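Local coordinates for cobalamin (Vitamin B12) biosynthesis CbiX protein (Marinobacter aquaeolei, PDB 3LYH), which probably acts as a metal-binding lyase of the CbiX family, a family that includes cobaltochelatases of cobalamin synthesis, at the interface of chains A and B. Residues are numbered along the deposited sequence; one frame, centred on the assembly and turned at random. Chains: chain A/B, Cobalamin (Vitamin B12) biosynthesis CbiX protein.

Contact 1: the interface of chains A and B. Residues chain A 27, 72, 103, 108-109, 112-113, 116; chain B 27, 72, 103, 108-109, 112-113, 116.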
loop_
_atom_site.group_PDB
_atom_site.type_symbol
_atom_site.label_atom_id
_atom_site.label_comp_id
_atom_site.label_asym_id
_atom_site.label_seq_id
_atom_site.Cartn_x
_atom_site.Cartn_y
_atom_site.Cartn_z
ATOM N N LEU A 27 6.823 -6.855 4.980
ATOM C CA LEU A 27 5.490 -6.271 5.345
ATOM C C LEU A 27 4.562 -7.235 6.081
ATOM O O LEU A 27 3.859 -6.826 7.042
ATOM C CB LEU A 27 4.745 -5.744 4.115
ATOM C CG LEU A 27 5.223 -4.377 3.595
ATOM C CD1 LEU A 27 4.689 -4.108 2.160
ATOM C CD2 LEU A 27 4.795 -3.233 4.509
ATOM N N LEU A 72 -2.996 -1.061 -1.292
ATOM C CA LEU A 72 -3.421 0.275 -0.884
ATOM C C LEU A 72 -4.738 0.690 -1.521
ATOM O O LEU A 72 -5.475 1.446 -0.919
ATOM C CB LEU A 72 -2.339 1.330 -1.117
ATOM C CG LEU A 72 -1.033 1.109 -0.326
ATOM C CD1 LEU A 72 0.072 2.098 -0.694
ATOM C CD2 LEU A 72 -1.339 1.220 1.163
ATOM N N ILE A 103 -6.319 -3.364 2.772
ATOM C CA ILE A 103 -5.751 -2.629 3.886
ATOM C C ILE A 103 -5.758 -1.130 3.664
ATOM O O ILE A 103 -5.869 -0.372 4.638
ATOM C CB ILE A 103 -4.334 -3.085 4.234
ATOM C CG1 ILE A 103 -3.379 -2.865 3.040
ATOM C CG2 ILE A 103 -4.302 -4.542 4.713
ATOM C CD1 ILE A 103 -1.938 -2.927 3.430
ATOM N N ARG A 108 -6.182 2.902 10.000
ATOM C CA ARG A 108 -4.864 2.695 10.556
ATOM C C ARG A 108 -3.738 2.952 9.583
ATOM O O ARG A 108 -2.646 3.328 9.996
ATOM C CB ARG A 108 -4.685 1.285 11.112
ATOM C CG ARG A 108 -5.532 1.063 12.352
ATOM C CD ARG A 108 -5.551 -0.380 12.755
ATOM N NE ARG A 108 -6.332 -0.488 13.988
ATOM C CZ ARG A 108 -5.896 -0.167 15.203
ATOM N NH1 ARG A 108 -4.648 0.231 15.422
ATOM N NH2 ARG A 108 -6.734 -0.271 16.233
ATOM N N LEU A 109 -3.979 2.743 8.279
ATOM C CA LEU A 109 -2.921 2.947 7.290
ATOM C C LEU A 109 -2.664 4.458 7.103
ATOM O O LEU A 109 -1.532 4.855 6.963
ATOM C CB LEU A 109 -3.223 2.227 5.964
ATOM C CG LEU A 109 -2.663 0.801 5.819
ATOM C CD1 LEU A 109 -1.163 0.800 5.657
ATOM C CD2 LEU A 109 -3.046 -0.069 7.001
ATOM N N ALA A 112 -0.555 5.469 10.048
ATOM C CA ALA A 112 0.807 5.015 9.875
ATOM C C ALA A 112 1.572 5.924 8.899
ATOM O O ALA A 112 2.739 6.269 9.124
ATOM C CB ALA A 112 0.809 3.546 9.384
ATOM N N ILE A 113 0.917 6.298 7.800
ATOM C CA ILE A 113 1.539 7.174 6.818
ATOM C C ILE A 113 1.960 8.507 7.474
ATOM O O ILE A 113 3.066 9.009 7.251
ATOM C CB ILE A 113 0.621 7.384 5.582
ATOM C CG1 ILE A 113 0.553 6.087 4.768
ATOM C CG2 ILE A 113 1.169 8.483 4.685
ATOM C CD1 ILE A 113 -0.615 6.008 3.814
ATOM N N VAL A 116 5.077 7.945 9.433
ATOM C CA VAL A 116 6.211 7.822 8.560
ATOM C C VAL A 116 6.658 9.195 8.054
ATOM O O VAL A 116 7.862 9.487 7.973
ATOM C CB VAL A 116 5.907 6.852 7.383
ATOM C CG1 VAL A 116 7.011 6.894 6.365
ATOM C CG2 VAL A 116 5.721 5.385 7.931
ATOM N N LEU B 27 -6.114 7.982 2.260
ATOM C CA LEU B 27 -4.825 7.565 2.831
ATOM C C LEU B 27 -3.962 8.774 3.194
ATOM O O LEU B 27 -3.248 8.774 4.215
ATOM C CB LEU B 27 -4.053 6.651 1.876
ATOM C CG LEU B 27 -4.521 5.195 1.946
ATOM C CD1 LEU B 27 -3.983 4.494 0.729
ATOM C CD2 LEU B 27 -4.025 4.508 3.251
ATOM N N LEU B 72 3.641 0.404 -1.552
ATOM C CA LEU B 72 4.132 -0.671 -0.688
ATOM C C LEU B 72 5.449 -1.249 -1.152
ATOM O O LEU B 72 6.233 -1.729 -0.327
ATOM C CB LEU B 72 3.068 -1.764 -0.586
ATOM C CG LEU B 72 1.748 -1.352 0.064
ATOM C CD1 LEU B 72 0.747 -2.496 -0.034
ATOM C CD2 LEU B 72 1.963 -1.019 1.531
ATOM N N ILE B 103 6.725 4.044 1.375
ATOM C CA ILE B 103 6.172 3.754 2.706
ATOM C C ILE B 103 6.290 2.259 3.077
ATOM O O ILE B 103 6.418 1.936 4.241
ATOM C CB ILE B 103 4.750 4.282 2.912
ATOM C CG1 ILE B 103 3.775 3.615 1.956
ATOM C CG2 ILE B 103 4.727 5.853 2.829
ATOM C CD1 ILE B 103 2.362 3.936 2.234
ATOM N N ARG B 108 6.824 0.636 10.314
ATOM C CA ARG B 108 5.520 1.059 10.782
ATOM C C ARG B 108 4.375 0.455 9.983
ATOM O O ARG B 108 3.299 0.182 10.522
ATOM C CB ARG B 108 5.403 2.573 10.811
ATOM C CG ARG B 108 6.286 3.194 11.934
ATOM C CD ARG B 108 6.187 4.703 11.801
ATOM N NE ARG B 108 6.968 5.359 12.853
ATOM C CZ ARG B 108 6.559 5.515 14.109
ATOM N NH1 ARG B 108 5.370 5.075 14.526
ATOM N NH2 ARG B 108 7.357 6.132 14.967
ATOM N N LEU B 109 4.584 0.293 8.678
ATOM C CA LEU B 109 3.517 -0.314 7.845
ATOM C C LEU B 109 3.240 -1.779 8.185
ATOM O O LEU B 109 2.068 -2.194 8.231
ATOM C CB LEU B 109 3.793 -0.119 6.347
ATOM C CG LEU B 109 3.252 1.143 5.691
ATOM C CD1 LEU B 109 1.770 1.197 5.585
ATOM C CD2 LEU B 109 3.748 2.468 6.381
ATOM N N ALA B 112 1.125 -1.749 11.283
ATOM C CA ALA B 112 -0.225 -1.323 10.962
ATOM C C ALA B 112 -0.978 -2.479 10.328
ATOM O O ALA B 112 -2.113 -2.737 10.669
ATOM C CB ALA B 112 -0.223 -0.128 9.990
ATOM N N ILE B 113 -0.327 -3.177 9.405
ATOM C CA ILE B 113 -0.946 -4.332 8.749
ATOM C C ILE B 113 -1.337 -5.411 9.764
ATOM O O ILE B 113 -2.427 -5.956 9.743
ATOM C CB ILE B 113 -0.029 -4.897 7.602
ATOM C CG1 ILE B 113 0.023 -3.908 6.451
ATOM C CG2 ILE B 113 -0.487 -6.276 7.146
ATOM C CD1 ILE B 113 1.129 -4.202 5.423
ATOM N N VAL B 116 -4.479 -4.319 11.538
ATOM C CA VAL B 116 -5.654 -4.523 10.700
ATOM C C VAL B 116 -6.034 -5.997 10.664
ATOM O O VAL B 116 -7.216 -6.343 10.778
ATOM C CB VAL B 116 -5.424 -4.014 9.262
ATOM C CG1 VAL B 116 -6.578 -4.368 8.300
ATOM C CG2 VAL B 116 -5.234 -2.487 9.290
#
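A two-fold apolar interface built around the C-terminal helices joins the two CbiX-family chains here and forms the centre of the deposited dimer; in this patch no nitrogen or oxygen of one side comes within bonding distance of the other. Helices 107-123 of chain A and 107-125 of chain B run antiparallel past each other and come together at their Ala112 residues, CB of A:Ala112 lying 3.9 Å from CB of B:Ala112. The small side chain lets the backbones come near, and the Leu109 pair crosses obliquely beside it. A:Leu72 and B:Leu72 reach toward each other tip to tip across the axis, CG of A:Leu72 lying 3.7 Å from CG of B:Leu72. A:Leu27 splits its branches: CD1 touches CB of B:Leu72 at 4.0 Å, whereas CD2 runs alongside B:Leu109 and reaches its CB at 3.8 Å. A:Ile103 holds CG1 in the crowded position between the backbone N and the carbonyl carbon (chi1 61°), which carries CD1 obliquely over B:Ile113 to 3.7 Å from its CG1. Farther along the helix, CG2 of A:Val116 packs 3.8 Å from CD2 of B:Leu109, while the aliphatic stem of B:Arg108 slides past this valine in the opposite direction.

Contact 2: the interface of chains A and B. Residues chain A 10, 27, 30-31, 34-35, 70; chain B 110-111, 113-114, 117-118.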
loop_
_atom_site.group_PDB
_atom_site.type_symbol
_atom_site.label_atom_id
_atom_site.label_comp_id
_atom_site.label_asym_id
_atom_site.label_seq_id
_atom_site.Cartn_x
_atom_site.Cartn_y
_atom_site.Cartn_z
ATOM N N LEU A 10 -2.851 -13.126 3.980
ATOM C CA LEU A 10 -2.553 -11.797 3.423
ATOM C C LEU A 10 -2.321 -12.005 1.927
ATOM O O LEU A 10 -1.402 -12.773 1.552
ATOM C CB LEU A 10 -1.284 -11.253 4.087
ATOM C CG LEU A 10 -1.462 -10.805 5.538
ATOM C CD1 LEU A 10 -0.101 -10.536 6.220
ATOM C CD2 LEU A 10 -2.305 -9.551 5.542
ATOM N N LEU A 27 6.823 -6.855 4.980
ATOM C CA LEU A 27 5.490 -6.271 5.345
ATOM C C LEU A 27 4.562 -7.235 6.081
ATOM O O LEU A 27 3.859 -6.826 7.042
ATOM C CB LEU A 27 4.745 -5.744 4.115
ATOM C CG LEU A 27 5.223 -4.377 3.595
ATOM C CD1 LEU A 27 4.689 -4.108 2.160
ATOM C CD2 LEU A 27 4.795 -3.233 4.509
ATOM N N PRO A 30 5.445 -9.118 10.671
ATOM C CA PRO A 30 4.897 -8.944 12.035
ATOM C C PRO A 30 3.587 -9.732 12.201
ATOM O O PRO A 30 3.345 -10.325 13.229
ATOM C CB PRO A 30 4.684 -7.423 12.154
ATOM C CG PRO A 30 5.701 -6.861 11.299
ATOM C CD PRO A 30 5.658 -7.793 10.056
ATOM N N THR A 31 2.747 -9.758 11.166
ATOM C CA THR A 31 1.577 -10.623 11.178
ATOM C C THR A 31 1.885 -12.114 11.250
ATOM O O THR A 31 1.316 -12.848 12.063
ATOM C CB THR A 31 0.706 -10.409 9.921
ATOM O OG1 THR A 31 0.294 -9.049 9.851
ATOM C CG2 THR A 31 -0.544 -11.298 9.972
ATOM N N SER A 34 3.177 -13.086 14.665
ATOM C CA SER A 34 2.270 -12.815 15.786
ATOM C C SER A 34 1.032 -13.706 15.778
ATOM O O SER A 34 0.566 -14.139 16.834
ATOM C CB SER A 34 1.819 -11.351 15.741
ATOM O OG SER A 34 2.925 -10.477 15.820
ATOM N N ILE A 35 0.491 -13.969 14.596
ATOM C CA ILE A 35 -0.792 -14.660 14.446
ATOM C C ILE A 35 -0.618 -16.097 13.958
ATOM O O ILE A 35 -0.047 -16.343 12.884
ATOM C CB ILE A 35 -1.746 -13.864 13.526
ATOM C CG1 ILE A 35 -1.988 -12.464 14.100
ATOM C CG2 ILE A 35 -3.102 -14.593 13.352
ATOM C CD1 ILE A 35 -2.620 -11.518 13.100
ATOM N N LEU A 70 -3.441 -7.138 0.674
ATOM C CA LEU A 70 -2.341 -6.180 0.922
ATOM C C LEU A 70 -2.218 -5.229 -0.285
ATOM O O LEU A 70 -1.244 -5.307 -1.041
ATOM C CB LEU A 70 -1.024 -6.927 1.151
ATOM C CG LEU A 70 -0.938 -7.854 2.309
ATOM C CD1 LEU A 70 0.562 -8.276 2.469
ATOM C CD2 LEU A 70 -1.530 -7.223 3.643
ATOM N N GLY B 110 4.277 -2.565 8.387
ATOM C CA GLY B 110 4.098 -3.956 8.819
ATOM C C GLY B 110 3.327 -4.090 10.137
ATOM O O GLY B 110 2.487 -4.985 10.307
ATOM N N LEU B 111 3.565 -3.137 11.042
ATOM C CA LEU B 111 2.843 -3.129 12.299
ATOM C C LEU B 111 1.384 -2.746 12.121
ATOM O O LEU B 111 0.490 -3.397 12.714
ATOM C CB LEU B 111 3.518 -2.206 13.318
ATOM C CG LEU B 111 4.918 -2.655 13.713
ATOM C CD1 LEU B 111 5.488 -1.495 14.549
ATOM C CD2 LEU B 111 5.018 -3.963 14.424
ATOM N N ILE B 113 -0.327 -3.177 9.405
ATOM C CA ILE B 113 -0.946 -4.332 8.749
ATOM C C ILE B 113 -1.337 -5.411 9.764
ATOM O O ILE B 113 -2.427 -5.956 9.743
ATOM C CB ILE B 113 -0.029 -4.897 7.602
ATOM C CG1 ILE B 113 0.023 -3.908 6.451
ATOM C CG2 ILE B 113 -0.487 -6.276 7.146
ATOM C CD1 ILE B 113 1.129 -4.202 5.423
ATOM N N ARG B 114 -0.448 -5.692 10.703
ATOM C CA ARG B 114 -0.759 -6.641 11.772
ATOM C C ARG B 114 -2.016 -6.187 12.536
ATOM O O ARG B 114 -2.869 -6.985 12.870
ATOM C CB ARG B 114 0.411 -6.779 12.752
ATOM C CG ARG B 114 0.215 -7.837 13.767
ATOM C CD ARG B 114 1.331 -7.907 14.765
ATOM N NE ARG B 114 1.501 -6.630 15.436
ATOM C CZ ARG B 114 2.542 -6.334 16.210
ATOM N NH1 ARG B 114 3.508 -7.226 16.428
ATOM N NH2 ARG B 114 2.612 -5.136 16.763
ATOM N N VAL B 117 -5.029 -6.874 10.495
ATOM C CA VAL B 117 -5.276 -8.311 10.451
ATOM C C VAL B 117 -5.910 -8.810 11.769
ATOM O O VAL B 117 -6.871 -9.619 11.743
ATOM C CB VAL B 117 -4.027 -9.140 10.121
ATOM C CG1 VAL B 117 -4.305 -10.616 10.297
ATOM C CG2 VAL B 117 -3.559 -8.851 8.692
ATOM N N LYS B 118 -5.442 -8.313 12.917
ATOM C CA LYS B 118 -6.090 -8.599 14.216
ATOM C C LYS B 118 -7.571 -8.188 14.259
ATOM O O LYS B 118 -8.382 -8.934 14.784
ATOM C CB LYS B 118 -5.318 -7.952 15.372
ATOM C CG LYS B 118 -3.956 -8.593 15.621
ATOM C CD LYS B 118 -2.978 -7.744 16.500
ATOM C CE LYS B 118 -3.406 -7.618 17.977
ATOM N NZ LYS B 118 -2.358 -6.926 18.867
HETATM O O HOH W 1 2.456 -7.454 9.169
#
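Helix 107-125 of chain B packs on helix 18-34 and the neighbouring strand 6-12 of its CbiX-family partner, extending the interface of the deposited dimer, and B:Val117 wedges its forked side chain between A:Ile35 and A:Leu10. Its CG1 meets CD1 of A:Ile35 at 3.4 Å and its CG2 meets CD2 of A:Leu10 at 3.5 Å, both tighter than usual carbon contact; chi1 of 171° sets CG1 anti to the backbone N and so divides the two branches. The methyl CG2 of A:Thr31 also touches CG1. One turn back, B:Ile113 crosses A:Leu70 at about a right angle, its CG2 3.8 Å from CD2 of A:Leu70. B:Arg114 begins anti to its backbone N (chi1 -173°) and bends at chi3 (57°), laying its CD methylene 3.6 Å from CB of A:Ser34. Its NH1 makes a weak hydrogen bond to the A:Ser34 hydroxyl, and CD2 of B:Leu111 lies over one guanidinium face, toward the rim. Behind this, A:Ser34 OG donates to the carbonyl O of A:Pro30 at 2.6 Å, in the carbonyl plane, which fixes the hydroxyl. Water 1 bridges the helices, 2.7 Å from O of B:Gly110. The same water lies 2.6 Å from O of A:Leu27 and also bonds to N and OG1 of A:Thr31.

Contact 3: the interface of chains A and B. Residues chain A 6, 8, 31, 35, 66, 68, 98, 100; chain B 117, 120-121, 123-125.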
loop_
_atom_site.group_PDB
_atom_site.type_symbol
_atom_site.label_atom_id
_atom_site.label_comp_id
_atom_site.label_asym_id
_atom_site.label_seq_id
_atom_site.Cartn_x
_atom_site.Cartn_y
_atom_site.Cartn_z
ATOM N N HIS A 6 -9.714 -22.027 11.522
ATOM C CA HIS A 6 -9.778 -20.857 10.624
ATOM C C HIS A 6 -8.358 -20.301 10.415
ATOM O O HIS A 6 -7.547 -20.334 11.333
ATOM C CB HIS A 6 -10.740 -19.783 11.207
ATOM C CG HIS A 6 -10.655 -18.439 10.537
ATOM N ND1 HIS A 6 -9.819 -17.453 10.997
ATOM C CD2 HIS A 6 -11.258 -17.935 9.430
ATOM C CE1 HIS A 6 -9.907 -16.395 10.209
ATOM N NE2 HIS A 6 -10.770 -16.659 9.250
ATOM N N ILE A 8 -6.024 -17.013 8.413
ATOM C CA ILE A 8 -6.000 -15.719 7.779
ATOM C C ILE A 8 -4.830 -15.676 6.781
ATOM O O ILE A 8 -3.713 -16.201 7.042
ATOM C CB ILE A 8 -6.143 -14.592 8.880
ATOM C CG1 ILE A 8 -6.673 -13.274 8.277
ATOM C CG2 ILE A 8 -4.900 -14.441 9.649
ATOM C CD1 ILE A 8 -7.421 -12.391 9.235
ATOM N N THR A 31 2.747 -9.758 11.166
ATOM C CA THR A 31 1.577 -10.623 11.178
ATOM C C THR A 31 1.885 -12.114 11.250
ATOM O O THR A 31 1.316 -12.848 12.063
ATOM C CB THR A 31 0.706 -10.409 9.921
ATOM O OG1 THR A 31 0.294 -9.049 9.851
ATOM C CG2 THR A 31 -0.544 -11.298 9.972
ATOM N N ILE A 35 0.491 -13.969 14.596
ATOM C CA ILE A 35 -0.792 -14.660 14.446
ATOM C C ILE A 35 -0.618 -16.097 13.958
ATOM O O ILE A 35 -0.047 -16.343 12.884
ATOM C CB ILE A 35 -1.746 -13.864 13.526
ATOM C CG1 ILE A 35 -1.988 -12.464 14.100
ATOM C CG2 ILE A 35 -3.102 -14.593 13.352
ATOM C CD1 ILE A 35 -2.620 -11.518 13.100
ATOM N N THR A 66 -10.084 -16.227 5.996
ATOM C CA THR A 66 -10.267 -14.806 5.730
ATOM C C THR A 66 -9.079 -14.299 4.904
ATOM O O THR A 66 -7.941 -14.583 5.253
ATOM C CB THR A 66 -10.358 -14.017 7.037
ATOM O OG1 THR A 66 -11.428 -14.551 7.797
ATOM C CG2 THR A 66 -10.561 -12.512 6.755
ATOM N N VAL A 68 -7.122 -11.097 3.502
ATOM C CA VAL A 68 -6.896 -9.676 3.705
ATOM C C VAL A 68 -6.004 -9.172 2.563
ATOM O O VAL A 68 -4.837 -9.466 2.513
ATOM C CB VAL A 68 -6.277 -9.385 5.078
ATOM C CG1 VAL A 68 -6.037 -7.887 5.282
ATOM C CG2 VAL A 68 -7.143 -9.928 6.213
ATOM N N ARG A 98 -13.917 -15.524 3.522
ATOM C CA ARG A 98 -14.411 -14.162 3.612
ATOM C C ARG A 98 -13.346 -13.258 3.020
ATOM O O ARG A 98 -12.172 -13.337 3.439
ATOM C CB ARG A 98 -14.705 -13.732 5.038
ATOM C CG ARG A 98 -15.164 -12.296 5.107
ATOM C CD ARG A 98 -15.687 -11.875 6.463
ATOM N NE ARG A 98 -14.644 -11.648 7.448
ATOM C CZ ARG A 98 -13.914 -10.546 7.596
ATOM N NH1 ARG A 98 -14.042 -9.491 6.821
ATOM N NH2 ARG A 98 -13.012 -10.517 8.583
ATOM N N ALA A 100 -11.967 -9.775 3.125
ATOM C CA ALA A 100 -11.913 -8.510 3.803
ATOM C C ALA A 100 -11.602 -7.392 2.806
ATOM O O ALA A 100 -11.087 -7.606 1.682
ATOM C CB ALA A 100 -10.779 -8.564 4.903
ATOM N N VAL B 117 -5.029 -6.874 10.495
ATOM C CA VAL B 117 -5.276 -8.311 10.451
ATOM C C VAL B 117 -5.910 -8.810 11.769
ATOM O O VAL B 117 -6.871 -9.619 11.743
ATOM C CB VAL B 117 -4.027 -9.140 10.121
ATOM C CG1 VAL B 117 -4.305 -10.616 10.297
ATOM C CG2 VAL B 117 -3.559 -8.851 8.692
ATOM N N GLU B 120 -9.508 -7.991 11.651
ATOM C CA GLU B 120 -10.238 -8.898 10.760
ATOM C C GLU B 120 -10.417 -10.281 11.353
ATOM O O GLU B 120 -11.421 -10.935 11.144
ATOM C CB GLU B 120 -9.557 -8.957 9.377
ATOM C CG GLU B 120 -9.554 -7.628 8.648
ATOM C CD GLU B 120 -10.929 -7.151 8.137
ATOM O OE1 GLU B 120 -11.935 -7.855 8.322
ATOM O OE2 GLU B 120 -10.997 -6.050 7.569
ATOM N N LEU B 121 -9.400 -10.738 12.070
ATOM C CA LEU B 121 -9.450 -12.023 12.714
ATOM C C LEU B 121 -10.544 -12.015 13.767
ATOM O O LEU B 121 -11.357 -12.936 13.817
ATOM C CB LEU B 121 -8.110 -12.395 13.316
ATOM C CG LEU B 121 -7.865 -13.768 13.905
ATOM C CD1 LEU B 121 -7.893 -14.868 12.850
ATOM C CD2 LEU B 121 -6.498 -13.742 14.613
ATOM N N ARG B 123 -13.185 -10.118 13.835
ATOM C CA ARG B 123 -14.428 -10.059 13.043
ATOM C C ARG B 123 -14.846 -11.439 12.540
ATOM O O ARG B 123 -16.025 -11.800 12.646
ATOM C CB ARG B 123 -14.250 -9.073 11.899
ATOM C CG ARG B 123 -15.413 -8.942 10.890
ATOM C CD ARG B 123 -15.766 -7.449 10.599
ATOM N NE ARG B 123 -14.756 -6.672 9.845
ATOM C CZ ARG B 123 -13.925 -5.735 10.334
ATOM N NH1 ARG B 123 -13.893 -5.401 11.628
ATOM N NH2 ARG B 123 -13.092 -5.115 9.506
ATOM N N SER B 124 -13.883 -12.218 12.043
ATOM C CA SER B 124 -14.165 -13.567 11.533
ATOM C C SER B 124 -14.353 -14.628 12.636
ATOM O O SER B 124 -15.197 -15.520 12.491
ATOM C CB SER B 124 -13.059 -14.036 10.596
ATOM O OG SER B 124 -12.932 -13.194 9.461
ATOM N N GLU B 125 -13.536 -14.559 13.693
ATOM C CA GLU B 125 -13.475 -15.619 14.734
ATOM C C GLU B 125 -14.373 -15.369 15.950
ATOM O O GLU B 125 -14.602 -16.292 16.726
ATOM C CB GLU B 125 -12.025 -15.851 15.202
ATOM C CG GLU B 125 -11.119 -16.432 14.097
ATOM C CD GLU B 125 -9.800 -17.009 14.610
ATOM O OE1 GLU B 125 -9.444 -16.749 15.785
ATOM O OE2 GLU B 125 -9.104 -17.702 13.816
HETATM O O HOH W 2 -6.350 -18.086 12.781
#
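At the apolar centre, the A:Ile8 side chain slides past B:Val117 in the opposite direction, its CD1 3.7 Å from CG1 of B:Val117; chi1 of -158° puts CG1 of A:Ile8 anti to its backbone N. A:Ile35 and B:Leu121 meet tip to tip through CG2 and CD2. The other branch of B:Leu121, CD1, lies at the A:His6 ring edge, in plane and 3.7 Å from CE1. That imidazole is held at both nitrogens: NE2 shares a hydrogen bond with A:Thr66 OG1 at 2.6 Å, and ND1 donates to OE2 of B:Glu125 at 2.9 Å on the anti lone pair, ring and carboxylate planes 77° apart. B:Glu125 is poorly ordered, so this bond is less certain. A:Thr66 OG1 in turn bonds B:Ser124 OG at 2.6 Å, direction undecided. A:Arg98, bent at chi3 (76°), grips that hydroxyl side-on through NE and NH2, with NH2 2.8 Å from OG of B:Ser124. End-on, its NH1 and NH2 both meet OE1 of B:Glu120, with NH2 at 2.9 Å in a salt bridge on the anti lone pair and NH1 from above the carboxylate plane. A:Thr66 CG2 and CG of the poorly ordered B:Arg123 flank opposite guanidinium faces and would limit its tilt. This network pins the C-terminal end of the chain B helix across strands 6-12, 64-69 and 96-99 of chain A in the deposited dimer, and may do so in a biological one.

The three contacts follow the C-terminal helix of chain B outward from the two-fold axis. Contact 1 lies on that axis; the C-alpha centre of contact 2 is about 10 Å from that of contact 1, and the C-alpha centre of contact 3 is about 10 Å from that of contact 2 and about 17 Å from that of contact 1. A:Leu27 and B:Ile113 belong to contacts 1 and 2, while A:Thr31, A:Ile35 and B:Val117 belong to contacts 2 and 3. Symmetry repeats contacts 2 and 3, so each C-terminal helix packs against the other chain; this continuous surface suggests a dimer, although the structure alone does not show it.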